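Local coordinates for xyloglucan-specific endo-beta-1,4-glucanase GH12 (Aspergillus niveus, PDB 4NPR), which probably cleaves internal beta-1,4-glucosidic linkages of xyloglucan, retaining the beta configuration and releasing xyloglucan oligosaccharides, at residues E36-L41 / S64-V69; S106-N111 / V219-E224; V121-F126 / G195-F200. One frame throughout, in Å; residues are numbered along the deposited sequence.

Contact 1: E36-L41 / S64-V69; sequences EGNYIL and SGNTIV. With SO4 (sulfate ion), chain C.
Tyr39 reaches across to Asn66 and Ile68, and its ring carries the tightly packed half of the contact. With CG beside the backbone N and anti to the carbonyl carbon, the ring is directed at the other segment. CG2 of Ile68 sits over the middle of one ring face, 4.3 Å above the plane. At the far end of the ring, Tyr39 OH donates to the backbone O of Asn66 at 2.8 Å, lying in the carbonyl plane with a C=O...donor angle of 158°. The same hydroxyl is bonded to Val240 N, so two partners fix the outer end of this buried ring.

The more exposed side is looser and polar. There Asn38 ND2 donates to Asn66 OD1 at 3.1 Å, nearly straight at 162°, but meets that oxygen from above its carbonyl plane, and the two amide planes stand 65° apart. Both asparagines follow the glycine of a type II' turn, Glu36 to Tyr39 and Ser64 to Thr67, where Gly37 and Gly65 adopt positive phi. Beyond them Thr67 turns away from the contact and its OG1 donates to O2 of a sulfate at 2.7 Å; this ion, probably from the crystallisation liquor, is also bonded by Ser239 OG.

Strand 39-42 pairs with strands 33-36 and 87-97, strand 67-77 with strands 53-64 and 231-240; Tyr238 and Ser239 of the last also pack against Tyr39, between the two sheets.

Contact 2: S106-N111 / V219-E224; sequences STWKWN and VQAGTE. With SO4 (sulfate ion), chain C.
Trp108 meets the opposite segment in two unlike ways with the six-membered part of its indole: a methyl lies over the face and a backbone oxygen stands at the edge. The methyl is Ala221 CB, 3.9 Å from the centroid of that ring and 19° off its normal, which identifies a CH-pi contact. Displaced toward the rim, it comes closest to CH2 of Trp108, at 3.7 Å. The oxygen is Gly222 O, in the ring plane and 3.6 Å from the same Trp108 CH2; it faces a carbon, so this is an edge contact. The buried area is correspondingly small, 114 Å² in all.

The first torsion of Trp108 explains the reach: with CG opposite the backbone N (chi1 -162°), the indole extends from strand 105-113 over the alanine, although the nearest CA atoms, those of Trp108 and Ala221, are 8.9 Å apart. On the other face of the indole, CD1 of Trp110 lies 4.1 Å above the plane, also near the rim. Tyr238 meets Trp108 edge-to-face and touches Ala221 as well, extending the aromatic packing.

On the outer side of its strand, Thr107 OG1 is hydrogen-bonded to Ser194 OG and approaches the sulfate weakly at most.

The Trp108 indole over Ala221 CB is part of the buried packing between strands 105-113 and 215-226, which belong to the two facing sheets of the beta-jelly roll that characterises glycosyl hydrolase family 12.

Contact 3: V121-F126 / G195-F200; sequences VAYDMF and GDMRDF
Met197 lays its thioether on the ring of Tyr123, and this Met-aromatic contact is the main interaction between the segments. CE stands 3.7 Å from the ring centroid, 14° off the normal; SD follows at 4.1 Å from the same centroid and similarly close to the normal. Since both lie over the face at similar heights, the bond between them runs nearly flat along the ring, with the methyl toward CD1 and CG of Tyr123 and the sulfur toward CZ. Bends at chi2 and chi3 curl the Met197 chain into this pose.

Purely apolar packing adds a second partner. CE of Met125 approaches CE of Met197 to 3.9 Å, so one methyl is shared between an aromatic face and another methionine. Met125 and Tyr123 are two positions apart on strand 117-128 and both direct their side chains toward the other segment.

The polar interactions lie around this core. Asp196 OD1 accepts from Arg198 N at 3.0 Å with an angle of 162°, approached from well above the carboxylate plane; this is a capping bond at the turn leading into helix 198-207, supported by Asp199 N to Asp196 O at 3.1 Å. The same OD1 is also bonded to Ile104 N, which ties the turn to the chain leading into strand 105-113. At the far end of the tyrosine, its hydroxyl is hydrogen-bonded to Ser106 OG.

Thus the contact itself is apolar and sulfur-aromatic and probably rests largely on dispersion, while hydrogen bonds at its margins, to Tyr123 OH and Asp196 OD1, hold the ring and the turn carrying Met197.

How the contacts relate
From the N terminus, contact 1 comes first: residues 36-41 meet 64-69, closing a loop of 22 residues before contact 2 opens at residue 106. Contact 2 then spans 107 residues, and contact 3 is nested wholly within it, returning from 121-126 to 195-200. Contacts 1 and 2 bridge the two sheets; contact 3 ties strand 117-128 of one to the turn leading from strand 192-196 of the other into helix 198-207. Contacts 2 and 3 touch: Gln220 O and Asp124 N are 2.7 Å apart, a probable hydrogen bond, and Trp108 packs on Tyr123. Contact 1 stands apart, but the same sulfate lies beside contacts 1 and 2, bonded by Thr67 and at most weakly approached by Thr107.

Contact 1: E36-L41 / S64-V69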
ATOM      1  N   GLU A  36      10.403 -12.680   6.494  1.00 22.48           N
ATOM      2  CA  GLU A  36      10.443 -13.888   5.684  1.00 22.76           C
ATOM      3  C   GLU A  36      11.079 -13.549   4.369  1.00 22.33           C
ATOM      4  O   GLU A  36      10.618 -12.679   3.648  1.00 25.41           O
ATOM      5  CB  GLU A  36       9.042 -14.441   5.416  1.00 24.28           C
ATOM      6  CG  GLU A  36       8.114 -14.556   6.616  1.00 26.73           C
ATOM      7  CD  GLU A  36       8.376 -15.757   7.556  1.00 29.65           C
ATOM      8  OE1 GLU A  36       9.264 -16.623   7.278  1.00 27.85           O
ATOM      9  OE2 GLU A  36       7.650 -15.816   8.593  1.00 30.49           O
ATOM     10  N   GLY A  37      12.117 -14.265   4.019  1.00 21.95           N
ATOM     11  CA  GLY A  37      12.873 -13.950   2.818  1.00 21.77           C
ATOM     12  C   GLY A  37      13.179 -12.470   2.782  1.00 19.61           C
ATOM     13  O   GLY A  37      13.834 -11.918   3.671  1.00 17.89           O
ATOM     14  N   ASN A  38      12.671 -11.821   1.756  1.00 18.70           N
ATOM     15  CA  ASN A  38      12.938 -10.412   1.591  1.00 18.40           C
ATOM     16  C   ASN A  38      11.849  -9.511   2.060  1.00 16.79           C
ATOM     17  O   ASN A  38      11.872  -8.350   1.729  1.00 17.16           O
ATOM     18  CB  ASN A  38      13.244 -10.151   0.136  1.00 19.17           C
ATOM     19  CG  ASN A  38      14.467 -10.872  -0.287  1.00 19.66           C
ATOM     20  OD1 ASN A  38      15.506 -10.792   0.372  1.00 19.50           O
ATOM     21  ND2 ASN A  38      14.357 -11.619  -1.361  1.00 21.10           N
ATOM     22  N   TYR A  39      10.941 -10.022   2.878  1.00 16.07           N
ATOM     23  CA  TYR A  39       9.806  -9.240   3.348  1.00 16.30           C
ATOM     24  C   TYR A  39       9.817  -9.174   4.886  1.00 15.72           C
ATOM     25  O   TYR A  39      10.448  -9.990   5.533  1.00 15.64           O
ATOM     26  CB  TYR A  39       8.482  -9.827   2.814  1.00 16.40           C
ATOM     27  CG  TYR A  39       8.413  -9.936   1.289  1.00 16.92           C
ATOM     28  CD1 TYR A  39       8.079  -8.824   0.507  1.00 16.89           C
ATOM     29  CD2 TYR A  39       8.699 -11.154   0.609  1.00 17.47           C
ATOM     30  CE1 TYR A  39       8.005  -8.894  -0.879  1.00 16.45           C
ATOM     31  CE2 TYR A  39       8.618 -11.229  -0.795  1.00 17.08           C
ATOM     32  CZ  TYR A  39       8.277 -10.087  -1.524  1.00 16.77           C
ATOM     33  OH  TYR A  39       8.194 -10.100  -2.900  1.00 17.53           O
ATOM     34  N   ILE A  40       9.216  -8.127   5.438  1.00 15.48           N
ATOM     35  CA  ILE A  40       8.783  -8.095   6.808  1.00 15.46           C
ATOM     36  C   ILE A  40       7.301  -7.802   6.683  1.00 16.10           C
ATOM     37  O   ILE A  40       6.883  -6.879   5.953  1.00 16.47           O
ATOM     38  CB  ILE A  40       9.474  -6.992   7.613  1.00 16.71           C
ATOM     39  CG1 ILE A  40      10.978  -7.287   7.764  1.00 17.43           C
ATOM     40  CG2 ILE A  40       8.900  -6.895   9.023  1.00 17.46           C
ATOM     41  CD1 ILE A  40      11.795  -6.077   8.176  1.00 17.45           C
ATOM     42  N   LEU A  41       6.500  -8.627   7.335  1.00 15.13           N
ATOM     43  CA  LEU A  41       5.068  -8.502   7.282  1.00 15.14           C
ATOM     44  C   LEU A  41       4.648  -7.893   8.591  1.00 13.98           C
ATOM     45  O   LEU A  41       5.034  -8.381   9.638  1.00 14.44           O
ATOM     46  CB  LEU A  41       4.436  -9.878   7.090  1.00 15.49           C
ATOM     47  CG  LEU A  41       2.920  -9.999   7.063  1.00 16.32           C
ATOM     48  CD1 LEU A  41       2.341  -9.428   5.781  1.00 17.08           C
ATOM     49  CD2 LEU A  41       2.516 -11.466   7.134  1.00 17.25           C
ATOM     50  N   SER A  64       7.541 -18.616  -1.056  1.00 26.71           N
ATOM     51  CA  SER A  64       7.886 -19.532  -2.096  1.00 27.92           C
ATOM     52  C   SER A  64       8.597 -18.706  -3.152  1.00 28.00           C
ATOM     53  O   SER A  64       7.963 -17.920  -3.886  1.00 29.18           O
ATOM     54  CB  SER A  64       6.581 -20.137  -2.621  1.00 29.60           C
ATOM     55  OG  SER A  64       6.804 -20.951  -3.741  1.00 30.45           O
ATOM     56  N   GLY A  65       9.912 -18.878  -3.227  1.00 26.70           N
ATOM     57  CA  GLY A  65      10.772 -18.001  -4.021  1.00 26.40           C
ATOM     58  C   GLY A  65      10.638 -16.610  -3.450  1.00 26.44           C
ATOM     59  O   GLY A  65      10.778 -16.444  -2.241  1.00 25.17           O
ATOM     60  N   ASN A  66      10.295 -15.625  -4.290  1.00 27.21           N
ATOM     61  CA  ASN A  66       9.995 -14.278  -3.775  1.00 26.55           C
ATOM     62  C   ASN A  66       8.505 -13.953  -3.664  1.00 23.43           C
ATOM     63  O   ASN A  66       8.149 -12.795  -3.624  1.00 22.34           O
ATOM     64  CB  ASN A  66      10.723 -13.192  -4.564  1.00 28.82           C
ATOM     65  CG  ASN A  66      11.116 -12.008  -3.668  1.00 31.95           C
ATOM     66  OD1 ASN A  66      11.540 -12.191  -2.501  1.00 33.26           O
ATOM     67  ND2 ASN A  66      10.958 -10.792  -4.191  1.00 32.24           N
ATOM     68  N   THR A  67       7.667 -14.986  -3.541  1.00 20.90           N
ATOM     69  CA  THR A  67       6.206 -14.859  -3.424  1.00 19.25           C
ATOM     70  C   THR A  67       5.665 -15.164  -2.029  1.00 17.40           C
ATOM     71  O   THR A  67       5.834 -16.262  -1.517  1.00 17.76           O
ATOM     72  CB  THR A  67       5.549 -15.838  -4.408  1.00 19.26           C
ATOM     73  OG1 THR A  67       6.028 -15.540  -5.714  1.00 19.02           O
ATOM     74  CG2 THR A  67       4.036 -15.737  -4.390  1.00 19.69           C
ATOM     75  N   ILE A  68       4.988 -14.194  -1.429  1.00 15.96           N
ATOM     76  CA  ILE A  68       4.478 -14.339  -0.061  1.00 14.92           C
ATOM     77  C   ILE A  68       2.954 -14.500  -0.110  1.00 14.69           C
ATOM     78  O   ILE A  68       2.306 -13.918  -0.992  1.00 14.76           O
ATOM     79  CB  ILE A  68       4.908 -13.182   0.862  1.00 15.34           C
ATOM     80  CG1 ILE A  68       4.395 -13.397   2.298  1.00 16.53           C
ATOM     81  CG2 ILE A  68       4.420 -11.823   0.366  1.00 15.42           C
ATOM     82  CD1 ILE A  68       5.123 -12.561   3.346  1.00 16.44           C
ATOM     83  N   VAL A  69       2.427 -15.363   0.770  1.00 13.48           N
ATOM     84  CA  VAL A  69       1.000 -15.647   0.924  1.00 13.29           C
ATOM     85  C   VAL A  69       0.656 -15.314   2.376  1.00 12.88           C
ATOM     86  O   VAL A  69       1.302 -15.804   3.303  1.00 12.51           O
ATOM     87  CB  VAL A  69       0.713 -17.162   0.609  1.00 13.75           C
ATOM     88  CG1 VAL A  69      -0.770 -17.541   0.742  1.00 12.66           C
ATOM     89  CG2 VAL A  69       1.267 -17.520  -0.791  1.00 13.72           C
TER
HETATM   90  S   SO4 C 301       5.361 -14.412  -9.137  1.00 53.97           S
HETATM   91  O1  SO4 C 301       4.444 -13.637 -10.013  1.00 57.33           O
HETATM   92  O2  SO4 C 301       4.898 -14.207  -7.738  1.00 49.40           O
HETATM   93  O3  SO4 C 301       5.263 -15.850  -9.521  1.00 56.22           O
HETATM   94  O4  SO4 C 301       6.778 -13.946  -9.291  1.00 48.79           O

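Contact 2: S106-N111 / V219-E224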
ATOM      1  N   SER A 106       5.915  -6.396 -10.170  1.00 15.00           N
ATOM      2  CA  SER A 106       5.124  -6.916  -9.025  1.00 14.64           C
ATOM      3  C   SER A 106       3.925  -7.720  -9.496  1.00 14.52           C
ATOM      4  O   SER A 106       3.290  -7.346 -10.471  1.00 14.85           O
ATOM      5  CB  SER A 106       4.597  -5.754  -8.161  1.00 14.95           C
ATOM      6  OG  SER A 106       3.913  -6.202  -6.983  1.00 15.13           O
ATOM      7  N   THR A 107       3.565  -8.772  -8.775  1.00 14.18           N
ATOM      8  CA  THR A 107       2.329  -9.483  -9.061  1.00 14.55           C
ATOM      9  C   THR A 107       1.558  -9.670  -7.765  1.00 14.10           C
ATOM     10  O   THR A 107       2.135 -10.058  -6.763  1.00 13.72           O
ATOM     11  CB  THR A 107       2.604 -10.872  -9.727  1.00 15.58           C
ATOM     12  OG1 THR A 107       3.241 -10.700 -11.017  1.00 15.99           O
ATOM     13  CG2 THR A 107       1.270 -11.698  -9.897  1.00 15.65           C
ATOM     14  N   TRP A 108       0.247  -9.434  -7.805  1.00 13.49           N
ATOM     15  CA  TRP A 108      -0.557  -9.390  -6.606  1.00 12.97           C
ATOM     16  C   TRP A 108      -1.918  -9.919  -6.959  1.00 13.18           C
ATOM     17  O   TRP A 108      -2.512  -9.484  -7.918  1.00 12.61           O
ATOM     18  CB  TRP A 108      -0.698  -7.940  -6.099  1.00 12.69           C
ATOM     19  CG  TRP A 108      -1.146  -7.745  -4.669  1.00 12.40           C
ATOM     20  CD1 TRP A 108      -1.365  -8.717  -3.722  1.00 12.80           C
ATOM     21  CD2 TRP A 108      -1.322  -6.492  -3.991  1.00 11.96           C
ATOM     22  NE1 TRP A 108      -1.721  -8.140  -2.521  1.00 12.63           N
ATOM     23  CE2 TRP A 108      -1.676  -6.776  -2.660  1.00 12.02           C
ATOM     24  CE3 TRP A 108      -1.202  -5.165  -4.383  1.00 12.10           C
ATOM     25  CZ2 TRP A 108      -1.932  -5.789  -1.737  1.00 11.89           C
ATOM     26  CZ3 TRP A 108      -1.451  -4.174  -3.465  1.00 12.00           C
ATOM     27  CH2 TRP A 108      -1.811  -4.492  -2.151  1.00 12.15           C
ATOM     28  N   LYS A 109      -2.387 -10.862  -6.153  1.00 13.66           N
ATOM     29  CA  LYS A 109      -3.727 -11.329  -6.183  1.00 14.50           C
ATOM     30  C   LYS A 109      -4.302 -11.235  -4.762  1.00 14.84           C
ATOM     31  O   LYS A 109      -3.700 -11.761  -3.796  1.00 16.27           O
ATOM     32  CB  LYS A 109      -3.717 -12.792  -6.643  1.00 16.00           C
ATOM     33  CG  LYS A 109      -5.048 -13.527  -6.453  1.00 17.31           C
ATOM     34  CD  LYS A 109      -6.130 -12.781  -7.229  1.00 18.62           C
ATOM     35  CE  LYS A 109      -7.367 -13.629  -7.419  1.00 19.84           C
ATOM     36  NZ  LYS A 109      -8.174 -13.574  -6.184  1.00 19.28           N
ATOM     37  N   TRP A 110      -5.461 -10.605  -4.613  1.00 14.41           N
ATOM     38  CA  TRP A 110      -6.115 -10.474  -3.297  1.00 13.91           C
ATOM     39  C   TRP A 110      -7.608 -10.629  -3.374  1.00 13.88           C
ATOM     40  O   TRP A 110      -8.214 -10.558  -4.447  1.00 13.21           O
ATOM     41  CB  TRP A 110      -5.819  -9.127  -2.636  1.00 13.98           C
ATOM     42  CG  TRP A 110      -6.233  -7.926  -3.452  1.00 13.37           C
ATOM     43  CD1 TRP A 110      -5.489  -7.307  -4.355  1.00 13.10           C
ATOM     44  CD2 TRP A 110      -7.512  -7.237  -3.437  1.00 13.20           C
ATOM     45  NE1 TRP A 110      -6.203  -6.264  -4.943  1.00 13.87           N
ATOM     46  CE2 TRP A 110      -7.446  -6.206  -4.391  1.00 12.88           C
ATOM     47  CE3 TRP A 110      -8.702  -7.408  -2.730  1.00 13.18           C
ATOM     48  CZ2 TRP A 110      -8.485  -5.313  -4.612  1.00 12.97           C
ATOM     49  CZ3 TRP A 110      -9.776  -6.513  -2.992  1.00 12.79           C
ATOM     50  CH2 TRP A 110      -9.650  -5.497  -3.923  1.00 12.53           C
ATOM     51  N   ASN A 111      -8.175 -10.812  -2.191  1.00 15.50           N
ATOM     52  CA  ASN A 111      -9.618 -10.916  -1.986  1.00 16.92           C
ATOM     53  C   ASN A 111     -10.085 -10.329  -0.635  1.00 16.07           C
ATOM     54  O   ASN A 111      -9.409 -10.441   0.355  1.00 14.23           O
ATOM     55  CB  ASN A 111     -10.046 -12.386  -2.079  1.00 18.44           C
ATOM     56  CG  ASN A 111     -11.536 -12.523  -2.107  1.00 21.48           C
ATOM     57  OD1 ASN A 111     -12.178 -12.033  -3.063  1.00 26.29           O
ATOM     58  ND2 ASN A 111     -12.132 -13.082  -1.026  1.00 21.46           N
ATOM     59  N   VAL A 219       8.993  -0.093  -0.360  1.00 19.32           N
ATOM     60  CA  VAL A 219       7.911  -0.592  -1.205  1.00 17.58           C
ATOM     61  C   VAL A 219       7.051  -1.606  -0.436  1.00 17.14           C
ATOM     62  O   VAL A 219       7.447  -2.748  -0.208  1.00 16.11           O
ATOM     63  CB  VAL A 219       8.444  -1.253  -2.475  1.00 17.20           C
ATOM     64  CG1 VAL A 219       7.300  -1.722  -3.370  1.00 16.88           C
ATOM     65  CG2 VAL A 219       9.325  -0.287  -3.209  1.00 17.12           C
ATOM     66  N   GLN A 220       5.850  -1.169  -0.086  1.00 16.69           N
ATOM     67  CA  GLN A 220       4.980  -1.878   0.836  1.00 16.28           C
ATOM     68  C   GLN A 220       3.620  -2.126   0.180  1.00 14.85           C
ATOM     69  O   GLN A 220       3.116  -1.251  -0.495  1.00 14.70           O
ATOM     70  CB  GLN A 220       4.761  -1.013   2.047  1.00 17.31           C
ATOM     71  CG  GLN A 220       6.046  -0.565   2.700  1.00 19.24           C
ATOM     72  CD  GLN A 220       5.754   0.167   3.988  1.00 21.13           C
ATOM     73  OE1 GLN A 220       5.389   1.340   3.989  1.00 23.18           O
ATOM     74  NE2 GLN A 220       5.858  -0.545   5.094  1.00 23.46           N
ATOM     75  N   ALA A 221       3.039  -3.303   0.365  1.00 12.86           N
ATOM     76  CA  ALA A 221       1.701  -3.587  -0.181  1.00 12.36           C
ATOM     77  C   ALA A 221       0.788  -4.240   0.903  1.00 11.26           C
ATOM     78  O   ALA A 221       1.189  -5.217   1.549  1.00 10.16           O
ATOM     79  CB  ALA A 221       1.791  -4.456  -1.431  1.00 12.15           C
ATOM     80  N   GLY A 222      -0.397  -3.641   1.118  1.00 10.24           N
ATOM     81  CA  GLY A 222      -1.346  -4.112   2.100  1.00  9.62           C
ATOM     82  C   GLY A 222      -2.728  -3.475   1.981  1.00  9.58           C
ATOM     83  O   GLY A 222      -3.169  -3.078   0.890  1.00  8.82           O
ATOM     84  N   THR A 223      -3.416  -3.371   3.115  1.00  9.61           N
ATOM     85  CA  THR A 223      -4.731  -2.779   3.126  1.00 10.30           C
ATOM     86  C   THR A 223      -4.864  -1.766   4.273  1.00 10.92           C
ATOM     87  O   THR A 223      -4.303  -1.990   5.346  1.00 10.47           O
ATOM     88  CB  THR A 223      -5.827  -3.867   3.246  1.00 10.08           C
ATOM     89  OG1 THR A 223      -7.134  -3.260   3.338  1.00 10.03           O
ATOM     90  CG2 THR A 223      -5.583  -4.703   4.432  1.00  9.92           C
ATOM     91  N   GLU A 224      -5.605  -0.672   4.030  1.00 11.78           N
ATOM     92  CA  GLU A 224      -5.912   0.350   5.070  1.00 12.96           C
ATOM     93  C   GLU A 224      -7.399   0.349   5.341  1.00 12.63           C
ATOM     94  O   GLU A 224      -8.182   0.841   4.526  1.00 13.18           O
ATOM     95  CB  GLU A 224      -5.527   1.782   4.639  1.00 13.75           C
ATOM     96  CG  GLU A 224      -4.052   2.086   4.646  1.00 15.23           C
ATOM     97  CD  GLU A 224      -3.733   3.510   4.113  1.00 17.30           C
ATOM     98  OE1 GLU A 224      -4.441   3.959   3.184  1.00 18.74           O
ATOM     99  OE2 GLU A 224      -2.742   4.157   4.576  1.00 16.02           O
TER
HETATM  100  S   SO4 C 301       5.361 -14.412  -9.137  1.00 53.97           S
HETATM  101  O1  SO4 C 301       4.444 -13.637 -10.013  1.00 57.33           O
HETATM  102  O2  SO4 C 301       4.898 -14.207  -7.738  1.00 49.40           O
HETATM  103  O3  SO4 C 301       5.263 -15.850  -9.521  1.00 56.22           O
HETATM  104  O4  SO4 C 301       6.778 -13.946  -9.291  1.00 48.79           O

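Contact 3: V121-F126 / G195-F200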
ATOM      1  N   VAL A 121      -6.972  -1.105  -0.662  1.00 13.41           N
ATOM      2  CA  VAL A 121      -5.923  -2.064  -0.955  1.00 12.80           C
ATOM      3  C   VAL A 121      -4.931  -1.335  -1.844  1.00 12.73           C
ATOM      4  O   VAL A 121      -5.284  -0.855  -2.896  1.00 12.66           O
ATOM      5  CB  VAL A 121      -6.449  -3.322  -1.684  1.00 12.82           C
ATOM      6  CG1 VAL A 121      -5.345  -4.377  -1.793  1.00 12.95           C
ATOM      7  CG2 VAL A 121      -7.663  -3.901  -0.964  1.00 12.96           C
ATOM      8  N   ALA A 122      -3.670  -1.290  -1.429  1.00 13.07           N
ATOM      9  CA  ALA A 122      -2.759  -0.297  -1.918  1.00 12.60           C
ATOM     10  C   ALA A 122      -1.320  -0.752  -1.759  1.00 12.92           C
ATOM     11  O   ALA A 122      -0.974  -1.423  -0.762  1.00 12.60           O
ATOM     12  CB  ALA A 122      -2.975   0.995  -1.149  1.00 12.61           C
ATOM     13  N   TYR A 123      -0.529  -0.432  -2.793  1.00 13.16           N
ATOM     14  CA  TYR A 123       0.890  -0.228  -2.676  1.00 14.03           C
ATOM     15  C   TYR A 123       1.098   1.136  -2.047  1.00 16.28           C
ATOM     16  O   TYR A 123       0.344   2.078  -2.323  1.00 16.07           O
ATOM     17  CB  TYR A 123       1.635  -0.207  -4.012  1.00 13.25           C
ATOM     18  CG  TYR A 123       1.577  -1.458  -4.812  1.00 12.63           C
ATOM     19  CD1 TYR A 123       0.485  -1.726  -5.650  1.00 13.09           C
ATOM     20  CD2 TYR A 123       2.595  -2.369  -4.763  1.00 12.32           C
ATOM     21  CE1 TYR A 123       0.422  -2.891  -6.400  1.00 12.86           C
ATOM     22  CE2 TYR A 123       2.564  -3.525  -5.523  1.00 12.46           C
ATOM     23  CZ  TYR A 123       1.469  -3.802  -6.329  1.00 12.90           C
ATOM     24  OH  TYR A 123       1.446  -4.967  -7.104  1.00 13.30           O
ATOM     25  N   ASP A 124       2.147   1.201  -1.214  1.00 19.08           N
ATOM     26  CA  ASP A 124       2.681   2.399  -0.622  1.00 20.70           C
ATOM     27  C   ASP A 124       4.206   2.450  -0.821  1.00 19.94           C
ATOM     28  O   ASP A 124       4.938   1.672  -0.233  1.00 21.60           O
ATOM     29  CB  ASP A 124       2.351   2.376   0.852  1.00 23.67           C
ATOM     30  CG  ASP A 124       2.062   3.740   1.397  1.00 27.31           C
ATOM     31  OD1 ASP A 124       2.059   4.712   0.608  1.00 31.83           O
ATOM     32  OD2 ASP A 124       1.817   3.844   2.614  1.00 32.35           O
ATOM     33  N   MET A 125       4.673   3.352  -1.676  1.00 19.68           N
ATOM     34  CA  MET A 125       6.078   3.498  -1.993  1.00 19.19           C
ATOM     35  C   MET A 125       6.575   4.895  -1.633  1.00 19.18           C
ATOM     36  O   MET A 125       5.938   5.897  -1.941  1.00 20.29           O
ATOM     37  CB  MET A 125       6.291   3.272  -3.465  1.00 19.35           C
ATOM     38  CG  MET A 125       5.831   1.915  -3.939  1.00 19.73           C
ATOM     39  SD  MET A 125       6.062   1.835  -5.721  1.00 20.23           S
ATOM     40  CE  MET A 125       4.522   2.570  -6.252  1.00 22.52           C
ATOM     41  N   PHE A 126       7.744   4.949  -1.021  1.00 18.19           N
ATOM     42  CA  PHE A 126       8.230   6.137  -0.383  1.00 17.44           C
ATOM     43  C   PHE A 126       9.547   6.580  -0.997  1.00 17.73           C
ATOM     44  O   PHE A 126      10.407   5.736  -1.291  1.00 15.82           O
ATOM     45  CB  PHE A 126       8.424   5.814   1.077  1.00 18.26           C
ATOM     46  CG  PHE A 126       7.145   5.681   1.833  1.00 18.87           C
ATOM     47  CD1 PHE A 126       6.465   6.813   2.254  1.00 18.70           C
ATOM     48  CD2 PHE A 126       6.596   4.428   2.080  1.00 19.59           C
ATOM     49  CE1 PHE A 126       5.275   6.703   2.940  1.00 19.89           C
ATOM     50  CE2 PHE A 126       5.422   4.300   2.783  1.00 19.83           C
ATOM     51  CZ  PHE A 126       4.744   5.446   3.215  1.00 20.48           C
ATOM     52  N   GLY A 195       2.564  -6.187 -13.165  1.00 12.43           N
ATOM     53  CA  GLY A 195       3.148  -5.060 -13.898  1.00 12.82           C
ATOM     54  C   GLY A 195       4.408  -4.445 -13.350  1.00 13.18           C
ATOM     55  O   GLY A 195       4.835  -4.738 -12.247  1.00 12.34           O
ATOM     56  N   ASP A 196       4.994  -3.575 -14.164  1.00 14.71           N
ATOM     57  CA  ASP A 196       6.190  -2.851 -13.776  1.00 16.85           C
ATOM     58  C   ASP A 196       5.803  -1.598 -12.972  1.00 17.52           C
ATOM     59  O   ASP A 196       5.282  -0.635 -13.531  1.00 18.61           O
ATOM     60  CB  ASP A 196       7.062  -2.497 -15.003  1.00 17.24           C
ATOM     61  CG  ASP A 196       8.417  -1.950 -14.596  1.00 18.49           C
ATOM     62  OD1 ASP A 196       8.586  -1.765 -13.386  1.00 20.17           O
ATOM     63  OD2 ASP A 196       9.333  -1.724 -15.422  1.00 19.76           O
ATOM     64  N   MET A 197       6.066  -1.591 -11.664  1.00 19.04           N
ATOM     65  CA  MET A 197       5.688  -0.415 -10.839  1.00 19.75           C
ATOM     66  C   MET A 197       6.493   0.872 -11.195  1.00 20.38           C
ATOM     67  O   MET A 197       6.239   1.957 -10.688  1.00 19.44           O
ATOM     68  CB  MET A 197       5.826  -0.710  -9.352  1.00 19.96           C
ATOM     69  CG  MET A 197       4.892  -1.764  -8.768  1.00 20.55           C
ATOM     70  SD  MET A 197       3.138  -1.619  -9.185  1.00 20.82           S
ATOM     71  CE  MET A 197       2.634  -0.261  -8.135  1.00 20.84           C
ATOM     72  N   ARG A 198       7.437   0.748 -12.116  1.00 20.55           N
ATOM     73  CA  ARG A 198       8.206   1.870 -12.512  1.00 20.10           C
ATOM     74  C   ARG A 198       7.419   2.783 -13.391  1.00 20.07           C
ATOM     75  O   ARG A 198       7.832   3.925 -13.617  1.00 20.45           O
ATOM     76  CB  ARG A 198       9.458   1.425 -13.219  1.00 20.50           C
ATOM     77  CG  ARG A 198      10.518   2.474 -13.111  1.00 21.88           C
ATOM     78  CD  ARG A 198      11.700   2.105 -13.960  1.00 23.26           C
ATOM     79  NE  ARG A 198      11.548   2.589 -15.319  1.00 22.99           N
ATOM     80  CZ  ARG A 198      12.515   2.542 -16.211  1.00 23.44           C
ATOM     81  NH1 ARG A 198      13.679   2.048 -15.890  1.00 24.67           N
ATOM     82  NH2 ARG A 198      12.320   2.986 -17.421  1.00 24.15           N
ATOM     83  N   ASP A 199       6.290   2.307 -13.902  1.00 19.20           N
ATOM     84  CA  ASP A 199       5.521   3.147 -14.826  1.00 18.77           C
ATOM     85  C   ASP A 199       4.941   4.368 -14.101  1.00 16.05           C
ATOM     86  O   ASP A 199       4.862   5.432 -14.654  1.00 16.58           O
ATOM     87  CB  ASP A 199       4.416   2.342 -15.561  1.00 20.31           C
ATOM     88  CG  ASP A 199       4.978   1.178 -16.453  1.00 21.76           C
ATOM     89  OD1 ASP A 199       6.095   1.272 -17.001  1.00 21.23           O
ATOM     90  OD2 ASP A 199       4.276   0.148 -16.600  1.00 22.08           O
ATOM     91  N   PHE A 200       4.531   4.188 -12.863  1.00 14.53           N
ATOM     92  CA  PHE A 200       4.055   5.265 -12.010  1.00 13.76           C
ATOM     93  C   PHE A 200       5.072   6.374 -11.803  1.00 13.71           C
ATOM     94  O   PHE A 200       4.724   7.541 -11.841  1.00 13.75           O
ATOM     95  CB  PHE A 200       3.660   4.663 -10.672  1.00 13.57           C
ATOM     96  CG  PHE A 200       2.503   3.732 -10.803  1.00 13.41           C
ATOM     97  CD1 PHE A 200       1.232   4.243 -11.018  1.00 13.15           C
ATOM     98  CD2 PHE A 200       2.685   2.374 -10.844  1.00 12.81           C
ATOM     99  CE1 PHE A 200       0.162   3.403 -11.215  1.00 12.78           C
ATOM    100  CE2 PHE A 200       1.616   1.532 -11.065  1.00 12.43           C
ATOM    101  CZ  PHE A 200       0.357   2.042 -11.222  1.00 12.49           C
TER